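Local coordinates for conserved hypothetical secreted protein (Helicobacter pylori, PDB 4RNZ) that determines cell shape and probably acts as a zinc-dependent metalloendopeptidase of the M23B family on peptidoglycan, at residues A[258-263]-A[304-309]; A[115-120]-A[151-156]; A[235-240]-A[279-284]; A[251-256]-A[265-270]; A[37-42]-A[58-63]. All coordinates share one frame; numbering follows the deposited sequence.

Contact 1. Residues A[258-263]-A[304-309]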
# COMPACT_ATOMS: atom_id res chain seq x y z
N ASN A 258 -3.40 9.77 6.27
CA ASN A 258 -3.92 9.71 4.92
C ASN A 258 -3.82 8.26 4.42
O ASN A 258 -4.27 7.37 5.10
CB ASN A 258 -3.21 10.71 4.01
CG ASN A 258 -3.35 12.16 4.49
OD1 ASN A 258 -4.19 12.47 5.33
ND2 ASN A 258 -2.54 13.04 3.96
N GLU A 259 -3.20 8.01 3.27
CA GLU A 259 -3.10 6.64 2.75
C GLU A 259 -1.86 5.87 3.25
O GLU A 259 -1.60 4.75 2.80
CB GLU A 259 -3.18 6.63 1.22
CG GLU A 259 -2.02 7.25 0.44
CD GLU A 259 -2.20 8.74 0.14
OE1 GLU A 259 -2.26 9.53 1.11
OE2 GLU A 259 -2.26 9.13 -1.06
N LEU A 260 -1.14 6.45 4.21
CA LEU A 260 0.01 5.78 4.81
C LEU A 260 -0.28 5.04 6.10
O LEU A 260 -1.02 5.49 6.98
CB LEU A 260 1.19 6.74 5.05
CG LEU A 260 1.88 7.45 3.87
CD1 LEU A 260 3.13 8.22 4.32
CD2 LEU A 260 2.25 6.50 2.74
N ARG A 261 0.39 3.90 6.23
CA ARG A 261 0.54 3.23 7.49
C ARG A 261 2.05 3.08 7.78
O ARG A 261 2.81 2.56 6.95
CB ARG A 261 -0.12 1.88 7.38
CG ARG A 261 -0.10 0.97 8.59
CD ARG A 261 -0.82 -0.34 8.22
NE ARG A 261 -0.09 -1.39 8.85
CZ ARG A 261 0.59 -2.37 8.28
NH1 ARG A 261 0.57 -2.62 6.97
NH2 ARG A 261 1.28 -3.13 9.08
N LEU A 262 2.45 3.53 8.96
CA LEU A 262 3.87 3.59 9.36
C LEU A 262 4.07 2.65 10.54
O LEU A 262 3.36 2.74 11.53
CB LEU A 262 4.28 5.03 9.70
CG LEU A 262 4.22 6.05 8.55
CD1 LEU A 262 2.86 6.74 8.48
CD2 LEU A 262 5.29 7.12 8.66
N VAL A 263 5.06 1.76 10.41
CA VAL A 263 5.27 0.68 11.38
C VAL A 263 6.63 0.84 12.06
O VAL A 263 7.62 1.01 11.38
CB VAL A 263 5.24 -0.67 10.63
CG1 VAL A 263 5.73 -1.82 11.50
CG2 VAL A 263 3.83 -0.92 10.11
N VAL A 304 6.83 1.47 5.91
CA VAL A 304 5.86 2.38 5.37
C VAL A 304 5.05 1.66 4.30
O VAL A 304 5.62 0.98 3.45
CB VAL A 304 6.50 3.65 4.80
CG1 VAL A 304 5.43 4.58 4.22
CG2 VAL A 304 7.29 4.38 5.90
N TYR A 305 3.73 1.82 4.40
CA TYR A 305 2.74 1.23 3.48
C TYR A 305 1.89 2.33 2.87
O TYR A 305 1.26 3.09 3.61
CB TYR A 305 1.82 0.29 4.24
CG TYR A 305 2.57 -0.89 4.76
CD1 TYR A 305 3.26 -0.82 5.96
CD2 TYR A 305 2.62 -2.08 4.03
CE1 TYR A 305 4.02 -1.89 6.41
CE2 TYR A 305 3.36 -3.16 4.49
CZ TYR A 305 4.06 -3.04 5.68
OH TYR A 305 4.79 -4.09 6.15
N LYS A 306 1.89 2.44 1.54
CA LYS A 306 1.03 3.38 0.83
C LYS A 306 -0.10 2.60 0.18
O LYS A 306 0.16 1.78 -0.68
CB LYS A 306 1.80 4.13 -0.25
CG LYS A 306 0.93 5.11 -1.04
CD LYS A 306 1.72 5.88 -2.10
CE LYS A 306 0.80 6.70 -3.01
NZ LYS A 306 1.52 7.65 -3.91
N ASN A 307 -1.34 2.86 0.58
CA ASN A 307 -2.51 2.19 -0.02
C ASN A 307 -2.39 0.67 0.13
O ASN A 307 -2.70 -0.10 -0.78
CB ASN A 307 -2.70 2.61 -1.48
CG ASN A 307 -3.26 4.01 -1.60
OD1 ASN A 307 -4.08 4.40 -0.80
ND2 ASN A 307 -2.83 4.75 -2.61
N SER A 308 -1.88 0.27 1.29
CA SER A 308 -1.71 -1.12 1.71
C SER A 308 -0.43 -1.78 1.21
O SER A 308 -0.07 -2.86 1.68
CB SER A 308 -2.96 -1.95 1.36
OG SER A 308 -2.82 -2.46 0.03
N ARG A 309 0.29 -1.15 0.29
CA ARG A 309 1.48 -1.74 -0.31
C ARG A 309 2.76 -1.18 0.32
O ARG A 309 2.91 0.01 0.47
CB ARG A 309 1.49 -1.48 -1.79
CG ARG A 309 0.33 -2.17 -2.52
CD ARG A 309 0.33 -1.84 -4.00
NE ARG A 309 -0.11 -0.47 -4.24
CZ ARG A 309 -1.36 -0.09 -4.53
NH1 ARG A 309 -2.36 -0.97 -4.63
NH2 ARG A 309 -1.61 1.20 -4.73
O HOH W 1 -3.77 7.85 -3.00
O HOH W 2 -1.30 1.84 3.66

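Contact 2. Residues A[115-120]-A[151-156]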
# COMPACT_ATOMS: atom_id res chain seq x y z
N ALA A 115 -12.08 5.54 -4.23
CA ALA A 115 -12.58 6.85 -3.82
C ALA A 115 -11.66 7.45 -2.77
O ALA A 115 -11.26 8.61 -2.88
CB ALA A 115 -14.00 6.72 -3.29
N ASN A 116 -11.26 6.66 -1.78
CA ASN A 116 -10.32 7.13 -0.73
C ASN A 116 -8.96 7.51 -1.28
O ASN A 116 -8.35 8.48 -0.82
CB ASN A 116 -10.07 6.05 0.33
CG ASN A 116 -11.27 5.74 1.18
OD1 ASN A 116 -12.23 6.52 1.27
ND2 ASN A 116 -11.20 4.61 1.86
N GLN A 117 -8.46 6.72 -2.24
CA GLN A 117 -7.20 7.03 -2.91
C GLN A 117 -7.27 8.38 -3.63
O GLN A 117 -6.33 9.17 -3.54
CB GLN A 117 -6.82 5.98 -3.93
CG GLN A 117 -6.36 4.70 -3.31
CD GLN A 117 -5.81 3.69 -4.30
OE1 GLN A 117 -5.55 3.98 -5.45
NE2 GLN A 117 -5.62 2.50 -3.82
N LEU A 118 -8.38 8.66 -4.29
CA LEU A 118 -8.52 9.97 -4.95
C LEU A 118 -8.57 11.14 -3.97
O LEU A 118 -7.93 12.15 -4.20
CB LEU A 118 -9.75 10.02 -5.87
CG LEU A 118 -9.66 11.26 -6.77
CD1 LEU A 118 -8.80 11.02 -7.99
CD2 LEU A 118 -11.03 11.71 -7.18
N MET A 119 -9.35 11.01 -2.90
CA MET A 119 -9.46 12.05 -1.89
C MET A 119 -8.06 12.32 -1.34
O MET A 119 -7.63 13.47 -1.24
CB MET A 119 -10.36 11.63 -0.73
CG MET A 119 -11.82 11.29 -1.06
SD MET A 119 -12.74 12.48 -2.06
CE MET A 119 -12.34 11.91 -3.70
N ASN A 120 -7.33 11.26 -1.04
CA ASN A 120 -5.99 11.38 -0.49
C ASN A 120 -4.99 12.00 -1.47
O ASN A 120 -4.16 12.80 -1.06
CB ASN A 120 -5.50 10.02 0.05
CG ASN A 120 -6.07 9.70 1.41
OD1 ASN A 120 -6.18 10.57 2.27
ND2 ASN A 120 -6.42 8.42 1.64
N PHE A 151 -8.06 -8.29 -5.65
CA PHE A 151 -7.50 -8.32 -4.30
C PHE A 151 -6.62 -7.10 -4.10
O PHE A 151 -6.19 -6.46 -5.06
CB PHE A 151 -6.69 -9.60 -4.07
CG PHE A 151 -5.41 -9.65 -4.84
CD1 PHE A 151 -5.39 -10.09 -6.15
CD2 PHE A 151 -4.22 -9.26 -4.25
CE1 PHE A 151 -4.21 -10.10 -6.86
CE2 PHE A 151 -3.04 -9.29 -4.95
CZ PHE A 151 -3.03 -9.72 -6.25
N GLY A 152 -6.33 -6.80 -2.84
CA GLY A 152 -5.48 -5.67 -2.50
C GLY A 152 -6.22 -4.39 -2.83
O GLY A 152 -7.43 -4.32 -2.72
N GLN A 153 -5.51 -3.39 -3.30
CA GLN A 153 -6.13 -2.10 -3.58
C GLN A 153 -5.85 -1.78 -5.02
O GLN A 153 -4.92 -2.31 -5.62
CB GLN A 153 -5.56 -1.00 -2.66
CG GLN A 153 -6.08 -1.05 -1.20
CD GLN A 153 -6.02 0.30 -0.48
OE1 GLN A 153 -6.20 1.36 -1.07
NE2 GLN A 153 -5.79 0.25 0.81
N PRO A 154 -6.63 -0.85 -5.58
CA PRO A 154 -6.31 -0.40 -6.93
C PRO A 154 -5.09 0.50 -6.94
O PRO A 154 -4.57 0.92 -5.89
CB PRO A 154 -7.58 0.37 -7.33
CG PRO A 154 -8.16 0.84 -6.05
CD PRO A 154 -7.87 -0.26 -5.06
N THR A 155 -4.62 0.78 -8.15
CA THR A 155 -3.53 1.68 -8.36
C THR A 155 -3.99 2.74 -9.36
O THR A 155 -4.41 2.40 -10.49
CB THR A 155 -2.29 0.92 -8.87
OG1 THR A 155 -1.91 -0.05 -7.90
CG2 THR A 155 -1.13 1.84 -9.10
N ILE A 156 -3.91 4.02 -8.96
CA ILE A 156 -4.21 5.12 -9.87
C ILE A 156 -3.01 5.41 -10.74
O ILE A 156 -1.94 5.73 -10.24
CB ILE A 156 -4.59 6.40 -9.10
CG1 ILE A 156 -5.93 6.18 -8.40
CG2 ILE A 156 -4.60 7.61 -10.03
CD1 ILE A 156 -6.29 7.27 -7.41
O HOH W 3 -3.05 4.67 -6.24

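Contact 3. Residues A[235-240]-A[279-284]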
# COMPACT_ATOMS: atom_id res chain seq x y z
N ALA A 235 7.88 9.52 12.59
CA ALA A 235 8.36 10.15 11.36
C ALA A 235 7.35 11.11 10.78
O ALA A 235 7.69 11.84 9.84
CB ALA A 235 8.67 9.09 10.33
N SER A 236 6.11 11.08 11.31
CA SER A 236 5.03 11.90 10.80
C SER A 236 3.97 12.17 11.86
O SER A 236 3.96 11.57 12.94
CB SER A 236 4.32 11.18 9.65
OG SER A 236 3.60 10.05 10.14
N ASP A 237 3.06 13.07 11.52
CA ASP A 237 1.81 13.19 12.23
C ASP A 237 1.03 11.93 11.95
O ASP A 237 1.28 11.24 10.95
CB ASP A 237 0.95 14.35 11.72
CG ASP A 237 1.50 15.71 12.08
OD1 ASP A 237 2.54 15.81 12.79
OD2 ASP A 237 0.87 16.68 11.65
N GLY A 238 0.06 11.65 12.82
CA GLY A 238 -0.91 10.61 12.51
C GLY A 238 -1.65 10.12 13.72
O GLY A 238 -1.61 10.74 14.79
N ARG A 239 -2.31 8.97 13.55
CA ARG A 239 -3.08 8.35 14.63
C ARG A 239 -2.64 6.91 14.84
O ARG A 239 -2.49 6.16 13.88
CB ARG A 239 -4.58 8.38 14.31
CG ARG A 239 -5.44 8.11 15.54
CD ARG A 239 -6.92 8.29 15.25
NE ARG A 239 -7.73 8.12 16.46
CZ ARG A 239 -9.06 8.21 16.50
NH1 ARG A 239 -9.74 8.50 15.39
NH2 ARG A 239 -9.71 8.04 17.65
N VAL A 240 -2.45 6.54 16.09
CA VAL A 240 -2.04 5.18 16.42
C VAL A 240 -3.18 4.22 16.10
O VAL A 240 -4.28 4.41 16.56
CB VAL A 240 -1.68 5.04 17.90
CG1 VAL A 240 -1.31 3.59 18.24
CG2 VAL A 240 -0.52 5.95 18.23
N PHE A 279 -3.54 10.58 18.91
CA PHE A 279 -2.99 11.40 17.85
C PHE A 279 -1.54 11.72 18.21
O PHE A 279 -1.26 12.09 19.35
CB PHE A 279 -3.82 12.66 17.65
CG PHE A 279 -5.13 12.40 16.99
CD1 PHE A 279 -6.19 11.86 17.71
CD2 PHE A 279 -5.31 12.67 15.64
CE1 PHE A 279 -7.41 11.61 17.10
CE2 PHE A 279 -6.52 12.42 15.02
CZ PHE A 279 -7.57 11.88 15.75
N VAL A 280 -0.63 11.53 17.25
CA VAL A 280 0.80 11.84 17.43
C VAL A 280 1.29 12.90 16.46
O VAL A 280 0.74 13.07 15.37
CB VAL A 280 1.70 10.61 17.27
CG1 VAL A 280 1.21 9.45 18.15
CG2 VAL A 280 1.79 10.18 15.82
N LYS A 281 2.36 13.61 16.85
CA LYS A 281 2.93 14.62 15.99
C LYS A 281 4.26 14.13 15.47
O LYS A 281 4.95 13.37 16.15
CB LYS A 281 3.15 15.92 16.76
CG LYS A 281 1.89 16.74 16.92
CD LYS A 281 2.27 18.14 17.38
CE LYS A 281 1.05 18.95 17.79
NZ LYS A 281 0.12 19.12 16.63
N LYS A 282 4.62 14.58 14.28
CA LYS A 282 5.93 14.32 13.77
C LYS A 282 6.94 14.77 14.83
O LYS A 282 6.81 15.88 15.36
CB LYS A 282 6.15 15.05 12.45
CG LYS A 282 7.53 14.82 11.87
CD LYS A 282 7.59 15.03 10.37
CE LYS A 282 7.83 16.47 10.03
NZ LYS A 282 8.12 16.59 8.57
N GLY A 283 7.89 13.90 15.17
CA GLY A 283 8.94 14.21 16.14
C GLY A 283 8.63 13.79 17.55
O GLY A 283 9.49 13.87 18.43
N GLN A 284 7.41 13.36 17.80
CA GLN A 284 7.02 12.96 19.14
C GLN A 284 7.63 11.61 19.47
O GLN A 284 7.64 10.72 18.63
CB GLN A 284 5.51 12.85 19.17
CG GLN A 284 4.89 12.45 20.50
CD GLN A 284 3.39 12.53 20.41
OE1 GLN A 284 2.84 13.29 19.64
NE2 GLN A 284 2.72 11.77 21.22

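Contact 4. Residues A[251-256]-A[265-270]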
# COMPACT_ATOMS: atom_id res chain seq x y z
N LYS A 251 7.38 -5.77 20.15
CA LYS A 251 6.54 -4.60 20.40
C LYS A 251 6.56 -3.66 19.20
O LYS A 251 7.63 -3.33 18.68
CB LYS A 251 6.97 -3.83 21.66
CG LYS A 251 6.63 -4.54 22.95
CD LYS A 251 7.04 -3.77 24.19
CE LYS A 251 7.24 -4.71 25.36
NZ LYS A 251 7.61 -3.90 26.55
N VAL A 252 5.39 -3.21 18.80
CA VAL A 252 5.25 -2.42 17.60
C VAL A 252 4.14 -1.37 17.74
O VAL A 252 3.12 -1.57 18.42
CB VAL A 252 5.05 -3.35 16.38
CG1 VAL A 252 3.90 -4.32 16.62
CG2 VAL A 252 4.80 -2.55 15.11
N VAL A 253 4.37 -0.23 17.13
CA VAL A 253 3.37 0.83 17.03
C VAL A 253 3.13 1.04 15.55
O VAL A 253 4.08 1.06 14.76
CB VAL A 253 3.89 2.16 17.61
CG1 VAL A 253 2.95 3.32 17.29
CG2 VAL A 253 4.11 2.03 19.11
N GLU A 254 1.87 1.23 15.20
CA GLU A 254 1.45 1.51 13.84
C GLU A 254 0.68 2.80 13.89
O GLU A 254 -0.17 2.99 14.76
CB GLU A 254 0.58 0.37 13.28
CG GLU A 254 1.29 -0.99 13.36
CD GLU A 254 0.58 -2.09 12.57
OE1 GLU A 254 -0.50 -1.81 12.02
OE2 GLU A 254 1.11 -3.22 12.52
N ILE A 255 1.03 3.71 12.98
CA ILE A 255 0.43 5.02 12.89
C ILE A 255 -0.08 5.22 11.48
O ILE A 255 0.58 4.84 10.51
CB ILE A 255 1.48 6.10 13.24
CG1 ILE A 255 1.77 6.08 14.74
CG2 ILE A 255 1.01 7.49 12.79
CD1 ILE A 255 3.14 6.63 15.13
N HIS A 256 -1.26 5.84 11.36
CA HIS A 256 -1.89 6.11 10.08
C HIS A 256 -1.99 7.60 9.79
O HIS A 256 -2.31 8.40 10.68
CB HIS A 256 -3.30 5.56 10.03
CG HIS A 256 -3.38 4.08 10.20
ND1 HIS A 256 -3.13 3.46 11.40
CD2 HIS A 256 -3.68 3.10 9.32
CE1 HIS A 256 -3.26 2.15 11.25
NE2 HIS A 256 -3.61 1.91 10.01
N ALA A 265 8.88 -1.21 14.77
CA ALA A 265 8.91 -2.51 15.44
C ALA A 265 10.22 -2.82 16.16
O ALA A 265 11.26 -2.22 15.88
CB ALA A 265 8.60 -3.63 14.43
N HIS A 266 10.11 -3.81 17.04
CA HIS A 266 11.15 -4.30 17.91
C HIS A 266 11.42 -3.38 19.10
O HIS A 266 12.54 -3.31 19.57
CB HIS A 266 12.45 -4.60 17.15
CG HIS A 266 12.27 -5.57 16.02
ND1 HIS A 266 11.92 -6.88 16.22
CD2 HIS A 266 12.37 -5.41 14.68
CE1 HIS A 266 11.82 -7.49 15.06
NE2 HIS A 266 12.08 -6.62 14.11
N MET A 267 10.40 -2.70 19.59
CA MET A 267 10.60 -1.73 20.64
C MET A 267 10.84 -2.44 21.98
O MET A 267 10.34 -3.55 22.19
CB MET A 267 9.39 -0.82 20.77
CG MET A 267 9.11 0.03 19.56
SD MET A 267 8.02 1.37 20.04
CE MET A 267 7.69 1.97 18.40
N SER A 268 11.61 -1.81 22.87
CA SER A 268 11.76 -2.31 24.24
C SER A 268 10.64 -1.74 25.10
O SER A 268 10.28 -2.33 26.10
CB SER A 268 13.14 -1.99 24.84
OG SER A 268 13.44 -0.61 24.74
N ALA A 269 10.05 -0.63 24.67
CA ALA A 269 9.00 0.03 25.45
C ALA A 269 8.26 1.07 24.63
O ALA A 269 8.84 1.66 23.71
CB ALA A 269 9.61 0.70 26.69
N PHE A 270 7.00 1.30 24.97
CA PHE A 270 6.20 2.36 24.37
C PHE A 270 6.29 3.59 25.26
O PHE A 270 6.52 3.46 26.45
CB PHE A 270 4.73 1.93 24.28
CG PHE A 270 4.53 0.60 23.59
CD1 PHE A 270 4.87 0.44 22.25
CD2 PHE A 270 3.98 -0.48 24.28
CE1 PHE A 270 4.70 -0.78 21.61
CE2 PHE A 270 3.79 -1.70 23.65
CZ PHE A 270 4.15 -1.85 22.31

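Contact 5. Residues A[37-42]-A[58-63]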
# COMPACT_ATOMS: atom_id res chain seq x y z
N ALA A 37 5.12 -11.38 9.88
CA ALA A 37 4.30 -10.51 10.74
C ALA A 37 3.36 -9.60 9.95
O ALA A 37 2.55 -8.91 10.55
CB ALA A 37 5.20 -9.66 11.64
N GLU A 38 3.47 -9.57 8.63
CA GLU A 38 2.65 -8.64 7.84
C GLU A 38 1.42 -9.25 7.17
O GLU A 38 0.93 -8.73 6.17
CB GLU A 38 3.51 -7.91 6.79
CG GLU A 38 4.26 -6.70 7.35
CD GLU A 38 3.35 -5.64 8.01
OE1 GLU A 38 3.77 -5.01 9.01
OE2 GLU A 38 2.21 -5.40 7.53
N ILE A 39 0.88 -10.31 7.76
CA ILE A 39 -0.39 -10.85 7.31
C ILE A 39 -1.46 -9.89 7.81
O ILE A 39 -1.65 -9.74 9.02
CB ILE A 39 -0.67 -12.26 7.87
CG1 ILE A 39 0.42 -13.25 7.46
CG2 ILE A 39 -2.03 -12.75 7.40
CD1 ILE A 39 0.28 -14.58 8.16
N GLN A 40 -2.15 -9.21 6.92
CA GLN A 40 -3.15 -8.24 7.35
C GLN A 40 -4.51 -8.85 7.55
O GLN A 40 -4.93 -9.77 6.82
CB GLN A 40 -3.21 -7.06 6.36
CG GLN A 40 -1.90 -6.29 6.32
CD GLN A 40 -1.47 -5.81 7.71
OE1 GLN A 40 -2.24 -5.16 8.42
NE2 GLN A 40 -0.23 -6.12 8.11
N SER A 41 -5.25 -8.35 8.53
CA SER A 41 -6.60 -8.81 8.70
C SER A 41 -7.39 -8.46 7.44
O SER A 41 -7.06 -7.53 6.71
CB SER A 41 -7.24 -8.24 9.97
OG SER A 41 -7.56 -6.88 9.80
N ASN A 42 -8.41 -9.24 7.16
CA ASN A 42 -9.17 -9.05 5.93
C ASN A 42 -8.52 -9.40 4.60
O ASN A 42 -9.19 -9.30 3.58
CB ASN A 42 -9.72 -7.62 5.83
CG ASN A 42 -11.06 -7.51 6.48
OD1 ASN A 42 -11.16 -7.50 7.71
ND2 ASN A 42 -12.11 -7.47 5.67
N ALA A 58 -1.78 -24.04 2.13
CA ALA A 58 -2.31 -22.70 2.33
C ALA A 58 -1.48 -21.67 1.57
O ALA A 58 -0.23 -21.79 1.48
CB ALA A 58 -2.33 -22.35 3.80
N LEU A 59 -2.19 -20.68 1.03
CA LEU A 59 -1.58 -19.56 0.36
C LEU A 59 -2.11 -18.30 1.05
O LEU A 59 -3.32 -18.03 1.01
CB LEU A 59 -1.91 -19.55 -1.13
CG LEU A 59 -1.39 -20.72 -1.96
CD1 LEU A 59 -1.98 -20.64 -3.36
CD2 LEU A 59 0.14 -20.74 -2.02
N ILE A 60 -1.20 -17.58 1.70
CA ILE A 60 -1.53 -16.46 2.57
C ILE A 60 -0.71 -15.24 2.13
O ILE A 60 0.51 -15.22 2.27
CB ILE A 60 -1.23 -16.78 4.04
CG1 ILE A 60 -2.01 -18.02 4.51
CG2 ILE A 60 -1.58 -15.59 4.93
CD1 ILE A 60 -1.46 -18.63 5.81
N PRO A 61 -1.37 -14.22 1.57
CA PRO A 61 -0.61 -13.11 1.03
C PRO A 61 0.01 -12.28 2.15
O PRO A 61 -0.63 -12.07 3.16
CB PRO A 61 -1.67 -12.26 0.32
CG PRO A 61 -2.87 -13.12 0.20
CD PRO A 61 -2.82 -14.07 1.35
N ILE A 62 1.25 -11.85 1.96
CA ILE A 62 1.89 -10.90 2.86
C ILE A 62 2.14 -9.54 2.21
O ILE A 62 2.49 -8.61 2.90
CB ILE A 62 3.18 -11.44 3.52
CG1 ILE A 62 4.17 -11.97 2.52
CG2 ILE A 62 2.86 -12.55 4.52
CD1 ILE A 62 5.41 -12.51 3.20
N SER A 63 2.01 -9.44 0.89
CA SER A 63 2.05 -8.16 0.19
C SER A 63 1.23 -8.35 -1.08
O SER A 63 0.56 -9.37 -1.24
CB SER A 63 3.49 -7.76 -0.16
OG SER A 63 4.04 -8.58 -1.19
O HOH W 4 -1.23 -9.37 4.15

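Contact 1. Residues A[258-263]-A[304-309]
L260 to V263 runs antiparallel to V304 to K306, the short axes 4.7 Å apart at 167°, with R261 and Y305 forming the hydrogen-bonded pair and L260–K306 and L262–V304 the non-hydrogen-bonded pairs on either side of it. R261 N reaches Y305 O at 2.9 Å, and Y305 N returns a bond to R261 O; beyond the strand ends, N307 N meets E259 O in an almost straight bond. R261 and Y305 lie side by side on one face of the sheet. The arginine CG stands anti to the backbone N (chi1 180°), and a bend at chi3 turns the end of the chain over the ring. Its guanidinium lies flat there, planes 26° apart and CZ 4.1 Å from the ring centroid, a cation-pi stack in which NH1 stands over the ring centre. V263 CG2 approaches Y305 CE1 obliquely at 3.8 Å. On the other face, L260 CD2 packs on V304 CG1 and on K306 CB. E259 and N307 meet past the strands: the asparagine OD1 lies 3.1 Å from E259 CB, and one water bridges E259 OE2 to N307 ND2. K306 to R309 form a type I' turn, closing the hairpin that leads into strand 309-311. Because R261 NE also bonds E254 and NH2 bonds E38 of the N-terminal region, the guanidinium is held by two carboxylates in addition to the ring. Such a setting probably stabilises its positive charge and ties the M23 sheet to that region near the zinc site.

Contact 2. Residues A[115-120]-A[151-156]
Q117 meets Q153 and P154 because its CG stands anti to the carbonyl carbon (chi1 -72°) and its CD continues outward in an extended chain, carrying the amide from the helix to the strand. Both hydrogens of NE2 are then used: one goes to Q153 OE1 at 3.0 Å, the other to P154 O at 2.8 Å. Each acceptor lies in the Q117 amide plane, and both bonds are nearly straight. At P154 O the donor stands above the carbonyl plane, 41° out of it. The amides of Q117 and Q153 are nearly coplanar. The other end of the Q117 amide is held too, since a water donates to OE1 and accepts from I156 N. These three bonds fix which way the amide is flipped. Nearer the helix, I156 CD1 rests against Q117 CB at 3.7 Å, the two side chains running antiparallel alongside each other. P154 O has a second partner in R309 of the M23 region. The helix and strand axes are 9.4 Å apart and cross at -41°, a helix packed against an antiparallel sheet within the Csd3 second domain, with one glutamine spanning the gap to backbone and side chain alike.

Contact 3. Residues A[235-240]-A[279-284]
R239 and F279 cross obliquely on the exposed face of a short antiparallel pairing. The arginine has CG anti to the backbone N (chi1 -164°) and stays extended as far as NE, its chain passing over one face of the phenyl ring. CD makes a CH-pi contact 4.0 Å from the ring centroid, displaced toward the rim, while F279 CE1 sits under the guanidinium 3.6 Å from R239 NE, the two planes 23° apart. NE itself is bonded to the carbonyl of G277, which helps keep the chain over the ring. On the buried face V240 and V280 meet at about a right angle, V240 CG2 touching V280 CG1 at 3.9 Å, and V280 CG2 leans over the backbone of G238. That glycine pairs with V280 through two bonds, V280 N to G238 O at 2.8 Å and G238 N to V280 O at 3.0 Å; its backbone angles would press a CB against the preceding carbonyl oxygen.

Past the pair, D237 takes over from the backbone. Its OD1 receives K282 N at 2.8 Å on the anti lone pair, away from OD2. K282 then lays CD against A235 O and sends its ammonium on to the carbonyl of L190. K281 N is held by Q284 OE1, and Q284 N by K281 O, across a type II turn from K281 to Q284. The whole is an antiparallel strand pair at the margin of the M23 beta-sheet, continued by an aspartate-to-backbone bond where the strand pairing ends.

Contact 4. Residues A[251-256]-A[265-270]
K251 runs alongside F270 and reaches S268, where the chain of 265-270 changes direction. The lysine leaves with CG anti to the carbonyl carbon (chi1 -73°) and is stretched out beyond, its chain passing the phenyl ring, CB 3.5 Å from F270 CZ, until NZ reaches S268 O at 3.1 Å. That donor lies well above the carbonyl plane, 49° out of it. K251 CB also presses on M267 O at 3.4 Å, which leaves the aliphatic part of the chain against both that oxygen and the ring. V253 places CG2 beside its backbone N (chi1 170° setting CG1 anti), and this one methyl serves two partners: F270 CD1 at 3.6 Å and M267 CE at 3.7 Å. The methionine, extended beyond CG, brings its terminal methyl across to the valine. On the other side of the strand V252 CG2 packs on A265 CB. A backbone bond from M267 N to K251 O, 3.0 Å and nearly straight, joins the segments. H266 points away from this packing, bonding T292 and the zinc ligand E34 and touching the ligand H301. The contact thus lies at the open end of the hairpin of strands 252-257 and 260-267, between strand 238-243, whose F242 touches V252 and whose M243 touches F270, and strand 299-306, which carries H301; strand 269-270 itself pairs with 285-289 in a separate three-stranded sheet.

Contact 5. Residues A[37-42]-A[58-63]
I39 packs on I60 and I62 in a small apolar contact between the loop that follows helix 30-36 and the end of strand 55-61, in the N-terminal region of Csd3. No direct hydrogen bond joins the two segments. The evidence is three isoleucines meeting by their branches: I39 CG2 lies 3.8 Å from I60 CG2, and I39 CG1 lies 3.9 Å from I62 CG2. I60 CG2 is also within 3.9 Å of I39 CD1, so that one methyl touches both the branch and the tip of the loop residue. Standing anti to the carbonyl carbon (chi1 -60°), I39 CG1 is brought against both I60 CG2 and I62 CG2. I68 of strand 66-73 lies against I39 and I62, and W6 lies against I39 and I60, enlarging the apolar cluster. Beside the isoleucines a water supplies the polar link: it donates to E38 O and, at 2.9 Å, to P61 O, and accepts from Q40 N. Three backbone groups are thereby satisfied at one point. The E38 side chain turns to partners outside the two segments, Y249 and R261 of the M23 region. Here the loop is therefore fixed to the sheet by aliphatic packing and a shared water, while the ionic pairing of E38 with R261 links it to the peptidase region near the zinc site.

Contacts 1, 3 and 4 all reach one antiparallel sheet of the M23 region. Of these three contact 1 is buried, and contacts 3 and 4 are partly buried. Contact 1 shares strand 260-267 with contact 4; strand 238-243 of contact 3 flanks strand 252-257 of contact 4, which is nested in the loop that contact 3 closes. Contacts 2 and 5 are buried too but lie in other regions, and both touch contact 1: R309 reaches P154 O of contact 2, and R261 bridges to E38 of contact 5. Chemistry follows place: a cation-pi stack in contact 1, amide bonds in contact 2, an arginine over an exposed phenyl in contact 3, mixed packing in contact 4, aliphatic packing and water in contact 5.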